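Local coordinates for protein citrate lyase, subunit 1 (Methanosaeta concilii, PDB 6HXI) that probably cleaves citrate with ATP and coenzyme A to give acetyl-CoA and oxaloacetate, as one of the two subunits of an ATP citrate lyase, at residues G259-L264 against E304-P309; W274-G279 against L336-A341; L249-I254 against Y315-T320. All coordinates share one frame; numbering follows the deposited sequence.

Contact 1. Residues G259-L264 against E304-P309. With NA (sodium ion), chain N; COA (coenzyme A), chain G.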
loop_
_atom_site.group_PDB
_atom_site.type_symbol
_atom_site.label_atom_id
_atom_site.label_comp_id
_atom_site.label_asym_id
_atom_site.label_seq_id
_atom_site.Cartn_x
_atom_site.Cartn_y
_atom_site.Cartn_z
ATOM N N GLY C 259 -10.306 30.284 31.076
ATOM C CA GLY C 259 -11.471 30.050 31.925
ATOM C C GLY C 259 -11.078 30.069 33.392
ATOM O O GLY C 259 -11.912 30.362 34.252
ATOM N N ALA C 260 -9.779 29.800 33.678
ATOM C CA ALA C 260 -9.148 29.858 35.008
ATOM C C ALA C 260 -9.061 31.315 35.462
ATOM O O ALA C 260 -9.210 32.229 34.651
ATOM C CB ALA C 260 -7.733 29.266 34.951
ATOM N N SER C 261 -8.799 31.521 36.759
ATOM C CA SER C 261 -8.697 32.849 37.362
ATOM C C SER C 261 -7.277 33.128 37.838
ATOM O O SER C 261 -6.666 32.272 38.468
ATOM C CB SER C 261 -9.682 32.987 38.520
ATOM O OG SER C 261 -9.679 34.310 39.034
ATOM N N LEU C 262 -6.739 34.296 37.466
ATOM C CA LEU C 262 -5.422 34.798 37.845
ATOM C C LEU C 262 -5.676 36.283 38.118
ATOM O O LEU C 262 -5.943 37.051 37.182
ATOM C CB LEU C 262 -4.376 34.647 36.700
ATOM C CG LEU C 262 -3.899 33.236 36.203
ATOM C CD1 LEU C 262 -3.464 32.316 37.336
ATOM C CD2 LEU C 262 -4.874 32.597 35.235
ATOM N N LYS C 263 -5.688 36.667 39.407
ATOM C CA LYS C 263 -5.976 38.030 39.835
ATOM C C LYS C 263 -4.876 38.536 40.750
ATOM O O LYS C 263 -4.437 37.814 41.631
ATOM C CB LYS C 263 -7.361 38.112 40.525
ATOM C CG LYS C 263 -8.549 37.658 39.644
ATOM C CD LYS C 263 -9.935 37.841 40.283
ATOM C CE LYS C 263 -10.581 39.176 39.933
ATOM N NZ LYS C 263 -11.750 39.507 40.803
ATOM N N LEU C 264 -4.405 39.764 40.526
ATOM C CA LEU C 264 -3.383 40.403 41.354
ATOM C C LEU C 264 -3.678 41.893 41.544
ATOM O O LEU C 264 -3.903 42.616 40.575
ATOM C CB LEU C 264 -1.960 40.185 40.787
ATOM C CG LEU C 264 -0.806 40.986 41.434
ATOM C CD1 LEU C 264 -0.547 40.551 42.886
ATOM C CD2 LEU C 264 0.456 40.890 40.614
ATOM N N GLU C 304 -5.034 35.949 43.862
ATOM C CA GLU C 304 -5.893 34.778 43.746
ATOM C C GLU C 304 -5.659 34.099 42.390
ATOM O O GLU C 304 -5.563 34.767 41.362
ATOM C CB GLU C 304 -7.355 35.277 43.829
ATOM C CG GLU C 304 -8.419 34.221 43.940
ATOM C CD GLU C 304 -9.063 33.844 42.622
ATOM O OE1 GLU C 304 -9.878 34.631 42.089
ATOM O OE2 GLU C 304 -8.745 32.746 42.119
ATOM N N TYR C 305 -5.571 32.778 42.406
ATOM C CA TYR C 305 -5.502 31.901 41.236
ATOM C C TYR C 305 -6.394 30.697 41.547
ATOM O O TYR C 305 -6.385 30.198 42.670
ATOM C CB TYR C 305 -4.062 31.495 40.856
ATOM C CG TYR C 305 -3.446 30.442 41.747
ATOM C CD1 TYR C 305 -2.807 30.791 42.934
ATOM C CD2 TYR C 305 -3.488 29.096 41.399
ATOM C CE1 TYR C 305 -2.239 29.823 43.757
ATOM C CE2 TYR C 305 -2.941 28.116 42.224
ATOM C CZ TYR C 305 -2.308 28.485 43.398
ATOM O OH TYR C 305 -1.778 27.521 44.210
ATOM N N SER C 306 -7.221 30.287 40.598
ATOM C CA SER C 306 -8.133 29.152 40.755
ATOM C C SER C 306 -8.604 28.724 39.378
ATOM O O SER C 306 -8.068 29.191 38.386
ATOM C CB SER C 306 -9.322 29.541 41.630
ATOM O OG SER C 306 -9.983 30.645 41.038
ATOM N N GLY C 307 -9.582 27.842 39.325
ATOM C CA GLY C 307 -10.138 27.365 38.059
ATOM C C GLY C 307 -9.174 26.548 37.230
ATOM O O GLY C 307 -9.202 26.607 35.999
ATOM N N ASP C 308 -8.317 25.778 37.914
ATOM C CA ASP C 308 -7.292 24.887 37.346
ATOM C C ASP C 308 -6.399 25.557 36.272
ATOM O O ASP C 308 -6.450 25.141 35.106
ATOM C CB ASP C 308 -7.899 23.568 36.834
ATOM C CG ASP C 308 -6.888 22.451 36.543
ATOM O OD1 ASP C 308 -5.790 22.439 37.181
ATOM O OD2 ASP C 308 -7.205 21.568 35.707
ATOM N N PRO C 309 -5.553 26.570 36.636
ATOM C CA PRO C 309 -4.652 27.158 35.628
ATOM C C PRO C 309 -3.498 26.212 35.300
ATOM O O PRO C 309 -3.066 25.466 36.177
ATOM C CB PRO C 309 -4.149 28.444 36.299
ATOM C CG PRO C 309 -4.318 28.243 37.752
ATOM C CD PRO C 309 -5.365 27.192 37.975
HETATM NA NA NA N . -10.251 34.188 33.289
HETATM N N1A COA G . -11.258 25.921 16.733
HETATM C C2A COA G . -12.101 26.858 17.180
HETATM N N3A COA G . -12.571 27.039 18.422
HETATM C C4A COA G . -12.132 26.078 19.249
HETATM C C5A COA G . -11.268 25.045 18.931
HETATM C C6A COA G . -10.789 24.999 17.607
HETATM N N6A COA G . -9.880 24.123 17.183
HETATM N N7A COA G . -11.113 24.187 20.009
HETATM C C8A COA G . -11.863 24.716 20.941
HETATM N N9A COA G . -12.515 25.860 20.553
HETATM C C1B COA G . -13.451 26.665 21.335
HETATM C C2B COA G . -14.656 25.919 21.894
HETATM O O2B COA G . -15.680 25.780 20.907
HETATM C C3B COA G . -15.064 26.864 23.029
HETATM O O3B COA G . -15.810 28.001 22.542
HETATM P P3B COA G . -16.860 28.814 23.426
HETATM O O7A COA G . -16.155 29.219 24.677
HETATM O O8A COA G . -17.292 29.960 22.584
HETATM O O9A COA G . -18.050 27.863 23.644
HETATM C C4B COA G . -13.738 27.472 23.502
HETATM O O4B COA G . -12.778 27.199 22.460
HETATM C C5B COA G . -13.229 26.962 24.826
HETATM O O5B COA G . -13.376 25.528 24.830
HETATM P P1A COA G . -13.913 24.729 26.151
HETATM O O1A COA G . -13.649 23.269 26.123
HETATM O O2A COA G . -15.357 25.074 26.481
HETATM O O3A COA G . -12.944 25.474 27.177
HETATM P P2A COA G . -12.428 25.373 28.680
HETATM O O4A COA G . -11.218 24.528 28.735
HETATM O O5A COA G . -12.108 26.794 29.082
HETATM O O6A COA G . -13.633 24.751 29.566
HETATM C CBP COA G . -14.631 25.372 31.704
HETATM C CCP COA G . -14.639 25.575 30.185
HETATM C CDP COA G . -15.739 26.246 32.308
HETATM C CEP COA G . -14.887 23.898 32.074
HETATM C CAP COA G . -13.244 25.804 32.255
HETATM O OAP COA G . -12.839 27.047 31.712
HETATM C C9P COA G . -13.092 25.843 33.770
HETATM O O9P COA G . -12.878 24.801 34.394
HETATM N N8P COA G . -13.189 27.047 34.357
HETATM C C7P COA G . -13.162 27.228 35.801
HETATM C C6P COA G . -14.472 27.754 36.321
HETATM C C5P COA G . -14.427 28.044 37.803
HETATM O O5P COA G . -13.375 28.374 38.349
HETATM N N4P COA G . -15.572 27.897 38.468
HETATM C C3P COA G . -15.671 28.034 39.916
HETATM C C2P COA G . -15.245 26.780 40.652
HETATM S S1P COA G . -15.637 27.088 42.397
#
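Strands 261-264 and 304-306 run antiparallel with their axes 4.6 Å apart, and the loop that follows the second strand curls back around the start of the first. The bump that fills this curl is the methyl group of Ala260: CB lies 3.2 Å from Gly307 O, with Ser306 O also close and Pro309 CB at 3.9 Å. Gly307, at positive phi, passes so close to the Ala260 backbone that a CB there would collide with Ala260 CA. In Leu262, CG anti to the carbonyl carbon together with chi2 near -50° puts CD1 between Tyr305 CB (3.7 Å) and the Pro309 ring, both met obliquely. On the opposite face, the side chain of Glu304 bends at chi2 (-96°) and its carboxylate bridges two serines. Ser261 OG donates to OE1 at 3.1 Å and Ser306 OG to OE2 of Glu304 at 2.7 Å, both from above the carboxylate plane. Lys263 lies alongside, its CD 3.7 Å from Glu304 OE1, while NZ hydrogen-bonds Gly274 O of the neighbouring succinyl-CoA ligase subunit alpha chain. Of the four backbone hydrogen bonds the straightest runs from Ser261 N to Ser306 O (169° at the hydrogen). Coenzyme A runs past Gly259 and Gly307 at the end of the strand pair, and Ala260 O joins the carbonyl oxygens of Asp255 and Thr258 in binding sodium. Leu262 packs against Ile254 of helix 246-256 and Tyr317 of helix 311-325, Pro309 reaches Thr351 of helix 348-361, and Tyr305 leans on Met276 and Ala278.

Contact 2. Residues W274-G279 against L336-A341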
loop_
_atom_site.group_PDB
_atom_site.type_symbol
_atom_site.label_atom_id
_atom_site.label_comp_id
_atom_site.label_asym_id
_atom_site.label_seq_id
_atom_site.Cartn_x
_atom_site.Cartn_y
_atom_site.Cartn_z
ATOM N N TRP C 274 3.760 38.723 51.436
ATOM C CA TRP C 274 3.222 38.457 50.110
ATOM C C TRP C 274 2.426 37.162 50.128
ATOM O O TRP C 274 2.699 36.246 50.927
ATOM C CB TRP C 274 4.312 38.457 49.036
ATOM C CG TRP C 274 4.913 39.807 48.796
ATOM C CD1 TRP C 274 5.827 40.451 49.580
ATOM C CD2 TRP C 274 4.649 40.677 47.688
ATOM N NE1 TRP C 274 6.151 41.668 49.025
ATOM C CE2 TRP C 274 5.448 41.829 47.859
ATOM C CE3 TRP C 274 3.796 40.606 46.575
ATOM C CZ2 TRP C 274 5.416 42.898 46.964
ATOM C CZ3 TRP C 274 3.789 41.655 45.670
ATOM C CH2 TRP C 274 4.586 42.784 45.871
ATOM N N THR C 275 1.402 37.111 49.287
ATOM C CA THR C 275 0.544 35.948 49.245
ATOM C C THR C 275 0.303 35.425 47.837
ATOM O O THR C 275 0.147 36.198 46.878
ATOM C CB THR C 275 -0.803 36.240 49.938
ATOM O OG1 THR C 275 -1.443 37.364 49.316
ATOM C CG2 THR C 275 -0.673 36.432 51.451
ATOM N N MET C 276 0.233 34.101 47.727
ATOM C CA MET C 276 -0.119 33.423 46.494
ATOM C C MET C 276 -1.074 32.318 46.894
ATOM O O MET C 276 -0.693 31.155 47.049
ATOM C CB MET C 276 1.098 32.933 45.714
ATOM C CG MET C 276 0.713 32.379 44.365
ATOM S SD MET C 276 2.092 32.225 43.227
ATOM C CE MET C 276 3.285 31.341 44.264
ATOM N N VAL C 277 -2.316 32.729 47.136
ATOM C CA VAL C 277 -3.389 31.863 47.621
ATOM C C VAL C 277 -4.305 31.413 46.485
ATOM O O VAL C 277 -4.679 32.208 45.623
ATOM C CB VAL C 277 -4.168 32.504 48.809
ATOM C CG1 VAL C 277 -5.239 31.562 49.342
ATOM C CG2 VAL C 277 -3.215 32.917 49.928
ATOM N N ALA C 278 -4.631 30.125 46.489
ATOM C CA ALA C 278 -5.530 29.532 45.537
ATOM C C ALA C 278 -6.984 29.701 45.999
ATOM O O ALA C 278 -7.327 29.368 47.140
ATOM C CB ALA C 278 -5.196 28.073 45.372
ATOM N N GLY C 279 -7.817 30.255 45.129
ATOM C CA GLY C 279 -9.245 30.407 45.394
ATOM C C GLY C 279 -9.695 31.759 45.887
ATOM O O GLY C 279 -8.992 32.410 46.662
ATOM N N LEU C 336 6.643 34.793 51.982
ATOM C CA LEU C 336 5.811 34.327 50.860
ATOM C C LEU C 336 4.877 33.201 51.335
ATOM O O LEU C 336 5.348 32.115 51.674
ATOM C CB LEU C 336 6.629 33.882 49.622
ATOM C CG LEU C 336 5.829 33.354 48.379
ATOM C CD1 LEU C 336 4.737 34.357 47.882
ATOM C CD2 LEU C 336 6.764 32.975 47.237
ATOM N N LEU C 337 3.555 33.481 51.348
ATOM C CA LEU C 337 2.537 32.527 51.783
ATOM C C LEU C 337 1.813 31.905 50.600
ATOM O O LEU C 337 0.962 32.541 49.981
ATOM C CB LEU C 337 1.550 33.179 52.773
ATOM C CG LEU C 337 2.163 33.826 54.028
ATOM C CD1 LEU C 337 1.157 34.709 54.718
ATOM C CD2 LEU C 337 2.666 32.779 55.006
ATOM N N ILE C 338 2.191 30.665 50.276
ATOM C CA ILE C 338 1.618 29.861 49.188
ATOM C C ILE C 338 0.577 28.946 49.805
ATOM O O ILE C 338 0.856 27.799 50.168
ATOM C CB ILE C 338 2.699 29.099 48.361
ATOM C CG1 ILE C 338 3.938 30.015 48.061
ATOM C CG2 ILE C 338 2.049 28.517 47.072
ATOM C CD1 ILE C 338 5.076 29.413 47.274
ATOM N N GLY C 339 -0.616 29.488 49.964
ATOM C CA GLY C 339 -1.697 28.759 50.611
ATOM C C GLY C 339 -2.860 28.397 49.724
ATOM O O GLY C 339 -2.782 28.493 48.497
ATOM N N GLY C 340 -3.933 27.980 50.375
ATOM C CA GLY C 340 -5.174 27.606 49.728
ATOM C C GLY C 340 -5.898 26.513 50.475
ATOM O O GLY C 340 -5.352 25.906 51.404
ATOM N N ALA C 341 -7.136 26.252 50.054
ATOM C CA ALA C 341 -7.951 25.194 50.633
ATOM C C ALA C 341 -7.566 23.865 49.989
ATOM O O ALA C 341 -6.574 23.789 49.263
ATOM C CB ALA C 341 -9.432 25.485 50.389
HETATM O O HOH W 1 -8.739 27.253 47.924
#
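Two straight backbone hydrogen bonds pair the parallel strands: Met276 N donates to Leu337 O at 2.8 Å and 175°, and Leu337 N to Trp274 O at 2.9 Å. Beyond the strand ends the two segments stay together, with Ala278 N still bonded to Gly339 O at 3.2 Å, whereas the bond from Gly339 N to Met276 O is weak. Further on, a water links them, donating to Ala278 O and accepting from Ala341 N. Met276 runs alongside Ile338; the methionine chain, extended to SD, bends at chi3 (50°) and sets CE 4.0 Å from Ile338 CD1. An alanine in place of Ile338 would remove CG1, CG2 and CD1 and would probably loosen the packing around the Met276 methyl and against Ile373 and Val375. On the other face the Thr275 and Leu337 side chains cross obliquely, CG2 of Thr275 4.1 Å from CD1 of Leu337. Val277 CG1 rests on Gly340, where a CB would crowd both the carbonyl before it and Ala278 CB. The pairing belongs to the parallel sheet of an alpha/beta domain of the succinyl-CoA synthetase type, whose strands run into loops at their C-terminal ends, here with Gly279 as N-cap of helix 280-292 and Ala278 near a bound citrate.

Contact 3. Residues L249-I254 against Y315-T320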
loop_
_atom_site.group_PDB
_atom_site.type_symbol
_atom_site.label_atom_id
_atom_site.label_comp_id
_atom_site.label_asym_id
_atom_site.label_seq_id
_atom_site.Cartn_x
_atom_site.Cartn_y
_atom_site.Cartn_z
ATOM N N LEU C 249 -1.571 44.608 35.010
ATOM C CA LEU C 249 -2.129 44.556 33.660
ATOM C C LEU C 249 -1.639 43.327 32.895
ATOM O O LEU C 249 -2.374 42.808 32.052
ATOM C CB LEU C 249 -1.870 45.879 32.903
ATOM C CG LEU C 249 -2.664 47.088 33.459
ATOM C CD1 LEU C 249 -1.903 48.390 33.309
ATOM C CD2 LEU C 249 -4.070 47.183 32.833
ATOM N N PHE C 250 -0.428 42.828 33.236
ATOM C CA PHE C 250 0.156 41.611 32.666
ATOM C C PHE C 250 -0.626 40.385 33.146
ATOM O O PHE C 250 -0.864 39.470 32.358
ATOM C CB PHE C 250 1.649 41.491 33.045
ATOM C CG PHE C 250 2.283 40.155 32.738
ATOM C CD1 PHE C 250 2.414 39.714 31.427
ATOM C CD2 PHE C 250 2.730 39.329 33.758
ATOM C CE1 PHE C 250 2.979 38.463 31.145
ATOM C CE2 PHE C 250 3.316 38.089 33.473
ATOM C CZ PHE C 250 3.437 37.662 32.168
ATOM N N ILE C 251 -1.034 40.377 34.440
ATOM C CA ILE C 251 -1.795 39.301 35.080
ATOM C C ILE C 251 -3.225 39.271 34.513
ATOM O O ILE C 251 -3.737 38.188 34.188
ATOM C CB ILE C 251 -1.701 39.383 36.636
ATOM C CG1 ILE C 251 -0.236 39.181 37.142
ATOM C CG2 ILE C 251 -2.657 38.433 37.341
ATOM C CD1 ILE C 251 0.539 37.910 36.634
ATOM N N LYS C 252 -3.827 40.468 34.336
ATOM C CA LYS C 252 -5.148 40.689 33.746
ATOM C C LYS C 252 -5.165 40.174 32.317
ATOM O O LYS C 252 -6.171 39.622 31.873
ATOM C CB LYS C 252 -5.526 42.182 33.784
ATOM C CG LYS C 252 -6.048 42.632 35.146
ATOM C CD LYS C 252 -6.630 44.038 35.097
ATOM C CE LYS C 252 -7.177 44.507 36.431
ATOM N NZ LYS C 252 -8.519 43.932 36.731
ATOM N N GLU C 253 -4.021 40.309 31.617
ATOM C CA GLU C 253 -3.822 39.849 30.243
ATOM C C GLU C 253 -3.809 38.294 30.174
ATOM O O GLU C 253 -4.394 37.724 29.252
ATOM C CB GLU C 253 -2.549 40.494 29.660
ATOM C CG GLU C 253 -2.315 40.265 28.177
ATOM C CD GLU C 253 -1.386 39.106 27.852
ATOM O OE1 GLU C 253 -0.243 39.097 28.368
ATOM O OE2 GLU C 253 -1.793 38.217 27.067
ATOM N N ILE C 254 -3.181 37.622 31.158
ATOM C CA ILE C 254 -3.162 36.154 31.246
ATOM C C ILE C 254 -4.583 35.661 31.557
ATOM O O ILE C 254 -5.083 34.766 30.879
ATOM C CB ILE C 254 -2.115 35.650 32.285
ATOM C CG1 ILE C 254 -0.688 36.076 31.891
ATOM C CG2 ILE C 254 -2.204 34.124 32.514
ATOM C CD1 ILE C 254 0.191 36.311 33.069
ATOM N N TYR C 315 3.340 29.790 36.279
ATOM C CA TYR C 315 4.749 30.169 36.194
ATOM C C TYR C 315 4.878 31.686 36.020
ATOM O O TYR C 315 5.602 32.318 36.787
ATOM C CB TYR C 315 5.434 29.405 35.045
ATOM C CG TYR C 315 6.769 29.978 34.651
ATOM C CD1 TYR C 315 7.913 29.682 35.380
ATOM C CD2 TYR C 315 6.888 30.842 33.562
ATOM C CE1 TYR C 315 9.147 30.222 35.034
ATOM C CE2 TYR C 315 8.117 31.395 33.210
ATOM C CZ TYR C 315 9.244 31.076 33.949
ATOM O OH TYR C 315 10.456 31.614 33.624
ATOM N N HIS C 316 4.157 32.271 35.034
ATOM C CA HIS C 316 4.154 33.719 34.766
ATOM C C HIS C 316 3.635 34.537 35.928
ATOM O O HIS C 316 4.174 35.604 36.199
ATOM C CB HIS C 316 3.411 34.055 33.473
ATOM C CG HIS C 316 4.130 33.580 32.253
ATOM N ND1 HIS C 316 3.540 32.689 31.367
ATOM C CD2 HIS C 316 5.384 33.854 31.827
ATOM C CE1 HIS C 316 4.446 32.464 30.426
ATOM N NE2 HIS C 316 5.569 33.143 30.659
ATOM N N TYR C 317 2.616 34.017 36.636
ATOM C CA TYR C 317 2.025 34.618 37.820
ATOM C C TYR C 317 3.053 34.662 38.956
ATOM O O TYR C 317 3.222 35.713 39.574
ATOM C CB TYR C 317 0.791 33.811 38.245
ATOM C CG TYR C 317 -0.022 34.452 39.348
ATOM C CD1 TYR C 317 -1.039 35.360 39.056
ATOM C CD2 TYR C 317 0.200 34.126 40.681
ATOM C CE1 TYR C 317 -1.803 35.939 40.069
ATOM C CE2 TYR C 317 -0.566 34.690 41.700
ATOM C CZ TYR C 317 -1.554 35.610 41.393
ATOM O OH TYR C 317 -2.294 36.173 42.405
ATOM N N THR C 318 3.721 33.522 39.238
ATOM C CA THR C 318 4.725 33.387 40.296
ATOM C C THR C 318 5.928 34.277 39.996
ATOM O O THR C 318 6.476 34.871 40.923
ATOM C CB THR C 318 5.107 31.899 40.544
ATOM O OG1 THR C 318 3.930 31.107 40.703
ATOM C CG2 THR C 318 5.991 31.707 41.785
ATOM N N CYS C 319 6.317 34.388 38.707
ATOM C CA CYS C 319 7.424 35.237 38.241
ATOM C C CYS C 319 7.116 36.700 38.536
ATOM O O CYS C 319 8.013 37.440 38.937
ATOM C CB CYS C 319 7.686 35.027 36.750
ATOM S SG CYS C 319 8.701 33.577 36.366
ATOM N N THR C 320 5.838 37.106 38.344
ATOM C CA THR C 320 5.352 38.466 38.597
ATOM C C THR C 320 5.441 38.819 40.087
ATOM O O THR C 320 5.962 39.884 40.417
ATOM C CB THR C 320 3.934 38.655 38.037
ATOM O OG1 THR C 320 3.903 38.189 36.698
ATOM C CG2 THR C 320 3.478 40.105 38.069
#
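Ile251 has the most surface buried here, and its two branches divide the work between two residues of helix 315-320. With CG1 anti to the carbonyl carbon and chi2 near -52°, CD1 meets Thr320 tip to tip, 3.4 Å from Thr320 OG1 and slightly farther from CB. The other branch, CG2, comes up to the edge of the Tyr317 ring, 3.8 Å from CE1, the two side chains crossing at about a right angle. Phe250, one residue earlier, has CG anti to the backbone N and sends its ring across to the same helix. Its CE2 corner points at Thr320 OG1 (3.3 Å), and both that oxygen and His316 O lie at the ring edge, in its plane. CZ touches His316 CB at 3.8 Å. Ile254 CD1 covers one face of the phenyl ring from 3.6 Å above, offset toward the rim, and also meets His316 CB. Thr320 is thus touched by both Phe250 and Ile251, yet its hydroxyl does not lack a partner: OG1 donates back along its own helix to His316 O at 2.6 Å, in the carbonyl plane. This bond is consistent with a fixed chi1 (-49°), and the His316 carbonyl carries two donors, Thr320 N and OG1. Tyr317 carries its hydroxyl past the contact to Lys263 O. No hydrogen bond crosses between the two segments, whose axes stand 10.5 Å apart and nearly antiparallel at 170°. Helices 246-256 and 311-325 thus pair antiparallel over Leu262 and Leu264 of strand 261-266, within the citrate-binding domain related to succinyl-CoA synthetase.

In the fold
All three contacts belong to the citrate-binding part of the chain, but their chemistry differs. Every touching residue of contact 2 is buried, whereas contacts 1 and 3 each include partly exposed side chains. Contact 1 joins an antiparallel strand pair and carries ligand and sodium sites at its loop end; contact 2 joins an edge strand of the parallel sheet to its neighbour, chiefly by backbone bonds; contact 3 relies on side-chain packing. Contacts 1 and 3 share connected elements: helix 246-256 leads into strand 261-266 and strand 301-306 into helix 311-325. Contact 2 meets contact 1 where Gly279 N hydrogen-bonds Tyr305 O, and contact 3 where Met276 SD packs on Tyr317 and Thr318.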